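Local coordinates for protein TetR family transcriptional regulator (Streptomyces coelicolor, PDB 6SRN) that binds the furan hormone 4-(hydroxymethyl)-2-propylfuran-3-carboxylic acid and probably regulates transcription as a DNA-binding protein in the control of antibiotic production, at residues I34-S39 with D119-Q124; G99-E104 with A161-A166. One frame throughout, in Å; residues are numbered along the deposited sequence.

Interaction 1: residues I34-S39 with D119-Q124; sequences ILEAAS and DDPVMQ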
ATOM      1  N   ILE A  34      -1.556 -28.306   4.288  1.00 10.42           N
ATOM      2  CA  ILE A  34      -2.236 -27.550   5.357  1.00 11.23           C
ATOM      3  C   ILE A  34      -2.058 -26.052   5.107  1.00 10.91           C
ATOM      4  O   ILE A  34      -3.010 -25.298   5.239  1.00 10.50           O
ATOM      5  CB  ILE A  34      -1.719 -27.954   6.757  1.00 12.82           C
ATOM      6  CG1 ILE A  34      -1.971 -29.448   7.011  1.00 14.72           C
ATOM      7  CG2 ILE A  34      -2.355 -27.100   7.846  1.00 14.42           C
ATOM      8  CD1 ILE A  34      -1.177 -30.037   8.166  1.00 15.31           C
ATOM      9  N   LEU A  35      -0.847 -25.638   4.770  1.00 11.12           N
ATOM     10  CA  LEU A  35      -0.565 -24.240   4.509  1.00 12.43           C
ATOM     11  C   LEU A  35      -1.374 -23.722   3.323  1.00 11.56           C
ATOM     12  O   LEU A  35      -1.830 -22.595   3.367  1.00 11.04           O
ATOM     13  CB  LEU A  35       0.927 -24.024   4.226  1.00 14.83           C
ATOM     14  CG  LEU A  35       1.923 -23.795   5.364  1.00 18.48           C
ATOM     15  CD1 LEU A  35       3.279 -23.414   4.775  1.00 20.37           C
ATOM     16  CD2 LEU A  35       1.463 -22.679   6.292  1.00 18.21           C
ATOM     17  N   GLU A  36      -1.580 -24.533   2.283  1.00 10.82           N
ATOM     18  CA  GLU A  36      -2.373 -24.103   1.138  1.00 11.77           C
ATOM     19  C   GLU A  36      -3.838 -23.883   1.521  1.00 10.25           C
ATOM     20  O   GLU A  36      -4.437 -22.866   1.159  1.00  9.31           O
ATOM     21  CB  GLU A  36      -2.237 -25.118   0.017  1.00 13.30           C
ATOM     22  CG  GLU A  36      -2.693 -24.637  -1.338  1.00 16.24           C
ATOM     23  CD  GLU A  36      -1.787 -23.542  -1.964  1.00 17.75           C
ATOM     24  OE1 GLU A  36      -0.525 -23.438  -1.722  1.00 19.05           O
ATOM     25  OE2 GLU A  36      -2.325 -22.787  -2.800  1.00 26.14           O
ATOM     26  N   ALA A  37      -4.393 -24.824   2.283  1.00  9.43           N
ATOM     27  CA  ALA A  37      -5.756 -24.672   2.784  1.00  9.41           C
ATOM     28  C   ALA A  37      -5.916 -23.471   3.689  1.00  8.92           C
ATOM     29  O   ALA A  37      -6.883 -22.722   3.549  1.00  9.12           O
ATOM     30  CB  ALA A  37      -6.206 -25.938   3.506  1.00  9.34           C
ATOM     31  N   ALA A  38      -4.953 -23.278   4.582  1.00  9.03           N
ATOM     32  CA  ALA A  38      -4.975 -22.125   5.441  1.00  8.89           C
ATOM     33  C   ALA A  38      -4.928 -20.837   4.616  1.00  8.86           C
ATOM     34  O   ALA A  38      -5.606 -19.871   4.925  1.00  9.59           O
ATOM     35  CB  ALA A  38      -3.818 -22.164   6.403  1.00  9.34           C
ATOM     36  N   SER A  39      -4.122 -20.857   3.590  1.00  8.61           N
ATOM     37  CA  SER A  39      -3.963 -19.669   2.733  1.00  8.94           C
ATOM     38  C   SER A  39      -5.258 -19.334   2.054  1.00  9.02           C
ATOM     39  O   SER A  39      -5.624 -18.173   1.929  1.00  9.34           O
ATOM     40  CB  SER A  39      -2.861 -19.890   1.723  1.00  9.10           C
ATOM     41  OG  SER A  39      -1.593 -19.919   2.391  1.00 10.36           O
ATOM     42  N   ASP A 119      -2.653 -14.995  -8.749  1.00  7.16           N
ATOM     43  CA  ASP A 119      -3.079 -16.393  -8.844  1.00  7.56           C
ATOM     44  C   ASP A 119      -2.974 -17.247  -7.588  1.00  8.48           C
ATOM     45  O   ASP A 119      -3.691 -18.245  -7.489  1.00  8.85           O
ATOM     46  CB  ASP A 119      -2.282 -17.097  -9.959  1.00  8.03           C
ATOM     47  CG  ASP A 119      -2.615 -16.590 -11.367  1.00  8.25           C
ATOM     48  OD1 ASP A 119      -3.607 -15.828 -11.564  1.00  8.93           O
ATOM     49  OD2 ASP A 119      -1.838 -17.041 -12.243  1.00 10.02           O
ATOM     50  N   ASP A 120      -2.031 -16.941  -6.701  1.00  7.77           N
ATOM     51  CA  ASP A 120      -1.568 -17.925  -5.724  1.00  8.49           C
ATOM     52  C   ASP A 120      -2.121 -17.596  -4.337  1.00  7.92           C
ATOM     53  O   ASP A 120      -1.833 -16.549  -3.791  1.00  7.34           O
ATOM     54  CB  ASP A 120      -0.030 -17.957  -5.685  1.00  9.92           C
ATOM     55  CG  ASP A 120       0.497 -19.079  -4.861  1.00 13.54           C
ATOM     56  OD1 ASP A 120      -0.144 -19.456  -3.854  1.00 17.75           O
ATOM     57  OD2 ASP A 120       1.618 -19.576  -5.196  1.00 18.25           O
ATOM     58  N   PRO A 121      -2.938 -18.497  -3.760  1.00  7.59           N
ATOM     59  CA  PRO A 121      -3.473 -18.211  -2.465  1.00  7.78           C
ATOM     60  C   PRO A 121      -2.450 -17.883  -1.384  1.00  7.30           C
ATOM     61  O   PRO A 121      -2.770 -17.111  -0.458  1.00  6.77           O
ATOM     62  CB  PRO A 121      -4.217 -19.480  -2.103  1.00  8.44           C
ATOM     63  CG  PRO A 121      -4.635 -20.078  -3.407  1.00  8.79           C
ATOM     64  CD  PRO A 121      -3.479 -19.769  -4.309  1.00  8.19           C
ATOM     65  N   VAL A 122      -1.281 -18.512  -1.408  1.00  7.12           N
ATOM     66  CA  VAL A 122      -0.290 -18.215  -0.352  1.00  7.21           C
ATOM     67  C   VAL A 122       0.137 -16.735  -0.417  1.00  6.92           C
ATOM     68  O   VAL A 122       0.335 -16.088   0.619  1.00  7.07           O
ATOM     69  CB  VAL A 122       0.914 -19.167  -0.421  1.00  7.92           C
ATOM     70  CG1 VAL A 122       1.977 -18.780   0.607  1.00  8.31           C
ATOM     71  CG2 VAL A 122       0.441 -20.588  -0.205  1.00  8.92           C
ATOM     72  N   MET A 123       0.315 -16.218  -1.638  1.00  7.37           N
ATOM     73  CA  MET A 123       0.662 -14.809  -1.784  1.00  7.31           C
ATOM     74  C   MET A 123      -0.489 -13.914  -1.384  1.00  6.77           C
ATOM     75  O   MET A 123      -0.256 -12.888  -0.722  1.00  7.28           O
ATOM     76  CB  MET A 123       1.085 -14.536  -3.221  1.00  8.20           C
ATOM     77  CG  MET A 123       2.327 -15.291  -3.678  1.00  9.12           C
ATOM     78  SD  MET A 123       3.835 -14.673  -2.864  1.00 10.70           S
ATOM     79  CE  MET A 123       3.958 -13.172  -3.686  1.00 10.73           C
ATOM     80  N   GLN A 124      -1.692 -14.264  -1.782  1.00  6.59           N
ATOM     81  CA  GLN A 124      -2.822 -13.435  -1.456  1.00  6.61           C
ATOM     82  C   GLN A 124      -3.025 -13.394   0.071  1.00  6.57           C
ATOM     83  O   GLN A 124      -3.331 -12.370   0.659  1.00  6.92           O
ATOM     84  CB  GLN A 124      -4.067 -13.958  -2.140  1.00  7.28           C
ATOM     85  CG  GLN A 124      -3.937 -13.921  -3.670  1.00  8.02           C
ATOM     86  CD  GLN A 124      -4.953 -14.735  -4.408  1.00  8.97           C
ATOM     87  OE1 GLN A 124      -5.750 -15.457  -3.831  1.00 11.38           O
ATOM     88  NE2 GLN A 124      -4.943 -14.601  -5.714  1.00 10.02           N
TER
HETATM   89  O   HOH W   1       1.583 -21.698  -3.058  1.00 30.20           O

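Interaction 2: residues G99-E104 with A161-A166; sequences GFTPLE and AGQLRA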
ATOM      1  N   GLY A  99      21.158 -16.372 -17.178  1.00 12.22           N
ATOM      2  CA  GLY A  99      21.974 -15.357 -17.765  1.00 12.07           C
ATOM      3  C   GLY A  99      21.276 -14.057 -18.012  1.00 10.93           C
ATOM      4  O   GLY A  99      21.763 -13.237 -18.786  1.00 11.57           O
ATOM      5  N   PHE A 100      20.153 -13.832 -17.332  1.00 11.30           N
ATOM      6  CA  PHE A 100      19.541 -12.502 -17.413  1.00 10.37           C
ATOM      7  C   PHE A 100      20.458 -11.457 -16.730  1.00 11.59           C
ATOM      8  O   PHE A 100      21.122 -11.781 -15.759  1.00 11.78           O
ATOM      9  CB  PHE A 100      18.108 -12.499 -16.870  1.00 10.15           C
ATOM     10  CG  PHE A 100      17.163 -13.264 -17.750  1.00 10.71           C
ATOM     11  CD1 PHE A 100      16.605 -12.679 -18.864  1.00 10.85           C
ATOM     12  CD2 PHE A 100      16.876 -14.592 -17.479  1.00 11.09           C
ATOM     13  CE1 PHE A 100      15.747 -13.404 -19.663  1.00 10.94           C
ATOM     14  CE2 PHE A 100      16.015 -15.319 -18.280  1.00 11.11           C
ATOM     15  CZ  PHE A 100      15.447 -14.713 -19.370  1.00 10.72           C
ATOM     16  N   THR A 101      20.507 -10.258 -17.279  1.00 11.98           N
ATOM     17  CA  THR A 101      21.292  -9.157 -16.696  1.00 11.90           C
ATOM     18  C   THR A 101      20.744  -8.754 -15.329  1.00 11.39           C
ATOM     19  O   THR A 101      19.640  -9.130 -14.981  1.00 10.99           O
ATOM     20  CB  THR A 101      21.276  -7.891 -17.586  1.00 12.38           C
ATOM     21  OG1 THR A 101      19.957  -7.312 -17.647  1.00 13.95           O
ATOM     22  CG2 THR A 101      21.828  -8.182 -18.996  1.00 14.11           C
ATOM     23  N   PRO A 102      21.549  -8.043 -14.546  1.00 11.02           N
ATOM     24  CA  PRO A 102      21.074  -7.651 -13.216  1.00 10.94           C
ATOM     25  C   PRO A 102      19.716  -6.943 -13.228  1.00 10.81           C
ATOM     26  O   PRO A 102      18.799  -7.294 -12.462  1.00 10.56           O
ATOM     27  CB  PRO A 102      22.202  -6.733 -12.729  1.00 10.47           C
ATOM     28  CG  PRO A 102      23.441  -7.408 -13.314  1.00 10.72           C
ATOM     29  CD  PRO A 102      22.984  -7.722 -14.703  1.00 10.83           C
ATOM     30  N   LEU A 103      19.520  -5.970 -14.104  1.00 10.61           N
ATOM     31  CA  LEU A 103      18.273  -5.229 -14.100  1.00 12.32           C
ATOM     32  C   LEU A 103      17.111  -6.086 -14.650  1.00 11.30           C
ATOM     33  O   LEU A 103      15.999  -5.988 -14.154  1.00 10.75           O
ATOM     34  CB  LEU A 103      18.390  -3.982 -14.962  1.00 14.85           C
ATOM     35  CG  LEU A 103      18.354  -2.609 -14.338  1.00 17.80           C
ATOM     36  CD1 LEU A 103      17.975  -1.627 -15.450  1.00 17.08           C
ATOM     37  CD2 LEU A 103      17.483  -2.531 -13.125  1.00 17.55           C
ATOM     38  N   GLU A 104      17.372  -6.928 -15.658  1.00 11.12           N
ATOM     39  CA  GLU A 104      16.346  -7.869 -16.177  1.00 11.30           C
ATOM     40  C   GLU A 104      15.941  -8.885 -15.113  1.00  9.79           C
ATOM     41  O   GLU A 104      14.803  -9.316 -15.097  1.00 10.98           O
ATOM     42  CB  GLU A 104      16.921  -8.654 -17.344  1.00 12.27           C
ATOM     43  CG  GLU A 104      16.950  -7.838 -18.608  1.00 13.98           C
ATOM     44  CD  GLU A 104      17.567  -8.642 -19.725  1.00 17.49           C
ATOM     45  OE1 GLU A 104      18.395  -9.547 -19.408  1.00 20.15           O
ATOM     46  OE2 GLU A 104      17.174  -8.447 -20.879  1.00 21.60           O
ATOM     47  N   ALA A 161      28.021  -2.610 -12.987  1.00 12.43           N
ATOM     48  CA  ALA A 161      28.045  -2.981 -14.383  1.00 12.66           C
ATOM     49  C   ALA A 161      27.873  -1.786 -15.325  1.00 13.17           C
ATOM     50  O   ALA A 161      28.109  -1.895 -16.497  1.00 14.37           O
ATOM     51  CB  ALA A 161      26.954  -3.995 -14.661  1.00 12.97           C
ATOM     52  N   GLY A 162      27.401  -0.653 -14.830  1.00 11.33           N
ATOM     53  CA  GLY A 162      27.065   0.463 -15.712  1.00 12.03           C
ATOM     54  C   GLY A 162      25.676   0.385 -16.335  1.00 12.67           C
ATOM     55  O   GLY A 162      25.354   1.101 -17.293  1.00 12.69           O
ATOM     56  N   GLN A 163      24.819  -0.478 -15.786  1.00 13.20           N
ATOM     57  CA  GLN A 163      23.480  -0.647 -16.321  1.00 14.74           C
ATOM     58  C   GLN A 163      22.502   0.378 -15.753  1.00 15.35           C
ATOM     59  O   GLN A 163      21.454   0.700 -16.338  1.00 15.11           O
ATOM     60  CB  GLN A 163      23.048  -2.086 -15.980  1.00 15.83           C
ATOM     61  CG  GLN A 163      21.761  -2.509 -16.619  1.00 18.03           C
ATOM     62  CD  GLN A 163      21.496  -4.002 -16.502  1.00 16.75           C
ATOM     63  OE1 GLN A 163      21.826  -4.672 -15.510  1.00 15.38           O
ATOM     64  NE2 GLN A 163      20.891  -4.531 -17.538  1.00 18.06           N
ATOM     65  N   LEU A 164      22.839   0.871 -14.570  1.00 16.97           N
ATOM     66  CA  LEU A 164      21.937   1.706 -13.784  1.00 17.78           C
ATOM     67  C   LEU A 164      22.330   3.160 -14.049  1.00 20.10           C
ATOM     68  O   LEU A 164      23.528   3.500 -14.099  1.00 23.06           O
ATOM     69  CB  LEU A 164      22.070   1.304 -12.321  1.00 17.55           C
ATOM     70  CG  LEU A 164      20.957   1.413 -11.311  1.00 20.18           C
ATOM     71  CD1 LEU A 164      19.817   0.492 -11.724  1.00 21.20           C
ATOM     72  CD2 LEU A 164      21.482   1.042  -9.944  1.00 20.03           C
ATOM     73  N   ARG A 165      21.357   4.029 -14.298  1.00 19.42           N
ATOM     74  CA  ARG A 165      21.606   5.458 -14.519  1.00 18.83           C
ATOM     75  C   ARG A 165      22.487   6.080 -13.418  1.00 19.26           C
ATOM     76  O   ARG A 165      22.348   5.771 -12.226  1.00 17.44           O
ATOM     77  CB  ARG A 165      20.290   6.263 -14.687  1.00 19.61           C
ATOM     78  CG  ARG A 165      20.410   7.788 -14.712  1.00 19.49           C
ATOM     79  CD  ARG A 165      19.111   8.488 -15.121  1.00 18.80           C
ATOM     80  NE  ARG A 165      18.021   8.177 -14.192  1.00 18.12           N
ATOM     81  CZ  ARG A 165      17.626   8.916 -13.151  1.00 17.73           C
ATOM     82  NH1 ARG A 165      18.195  10.065 -12.807  1.00 17.17           N
ATOM     83  NH2 ARG A 165      16.636   8.490 -12.397  1.00 16.67           N
ATOM     84  N   ALA A 166      23.386   6.963 -13.854  1.00 20.91           N
ATOM     85  CA  ALA A 166      24.336   7.611 -12.968  1.00 21.31           C
ATOM     86  C   ALA A 166      23.618   8.342 -11.870  1.00 18.58           C
ATOM     87  O   ALA A 166      22.638   9.076 -12.100  1.00 17.37           O
ATOM     88  CB  ALA A 166      25.232   8.576 -13.735  1.00 21.88           C
TER

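Interaction 1: residues I34-S39 with D119-Q124
Ser39, in the middle of helix 31-49, comes closest to Val122, in the first turn of helix 121-131, with 5.0 Å between Ser39 CA and Val122 CA. This is where the DNA-binding domain of the TetR fold meets the helical ligand-binding domain. Helix 31-49 precedes the predicted helix-turn-helix, and the side chain of Val122 lies about 11 Å from the bound hormone.

Val122 pushes its CG2 methyl between two oxygens of the other helix, 3.4 Å from Ser39 OG and equally far from Glu36 OE1. CG2 is the branch anti to the carbonyl carbon, beside the backbone N, and it is this methyl that reaches across. Ser39 OG is already engaged: it donates to Leu35 O, which also accepts from Ser39 N on the opposite face of its plane. Ser39 points its CB at helix 121-131, where Ser39 CB lies 3.5 Å from Pro121 O.

Glu36 bends at chi2 (69°) and brings its carboxylate to the start of helix 121-131. Its OE2 sits 3.6 Å from both CG and CD of Pro121 and 4.1 Å from Asp120 OD1. The repulsion between these two acids is probably eased by Arg87, which forms a salt bridge with Asp120 OD2. Asp120 is the N-cap: its OD1 accepts from Val122 N on the anti side of the carboxylate, tilted 31° out of the carboxylate plane. Water 1 bridges the acids, 3.0 Å from Glu36 OE1 and 2.9 Å from Asp120 OD1.

Interaction 2: residues G99-E104 with A161-A166
Thr101 OG1 is gripped from several directions, most directly by Gln163 NE2, which donates to it over 2.9 Å in an almost straight bond (170°) with the oxygen close to the amide plane. Thr101 is the N-cap of helix 102-119 in the all-helical ligand-binding domain, and with Glu104 it forms a capping box. Glu104 N donates to Thr101 OG1 at 3.3 Å, while Thr101 N donates a hydrogen bond to Glu104 OE1; a weak bond from Thr101 OG1 also reaches that carboxylate oxygen.

Gln163 comes from the loop that follows helix 145-161, where Gly162 closes a Schellman motif. Its CG is anti to the backbone N (chi1 -172°), and the chain runs extended beyond it to the helix start. The other end of its amide takes a first-turn N-H: Leu103 N donates to Gln163 OE1 at 3.0 Å, from well above the carbonyl plane.

Farther along the same loop, Arg165 forms a salt bridge with Glu206 of the second subunit. The leucines touch by their methyls, Leu103 CD2 and Leu164 CD1 4.1 Å apart, and Leu103 CB rests 3.5 Å from Gln163 CD.

How the interactions relate
Interactions 1 and 2 lie on opposite sides of the chain's centre, about 33 Å apart between centres and about 16 Å between nearest atoms. Helix 102-119 links them: it starts in interaction 2 and is followed by helix 121-131, whose start belongs to interaction 1. Both contacts are partly buried and engage a capped helix start, but interaction 1 joins the DNA-binding domain to the ligand-binding domain, whereas interaction 2 stays within the latter, farther from the chain's centre. Their chemistry differs accordingly. Interaction 1 relies on van der Waals fit, with a water between two acids; interaction 2 is held by direct hydrogen bonds to and from one neutral amide.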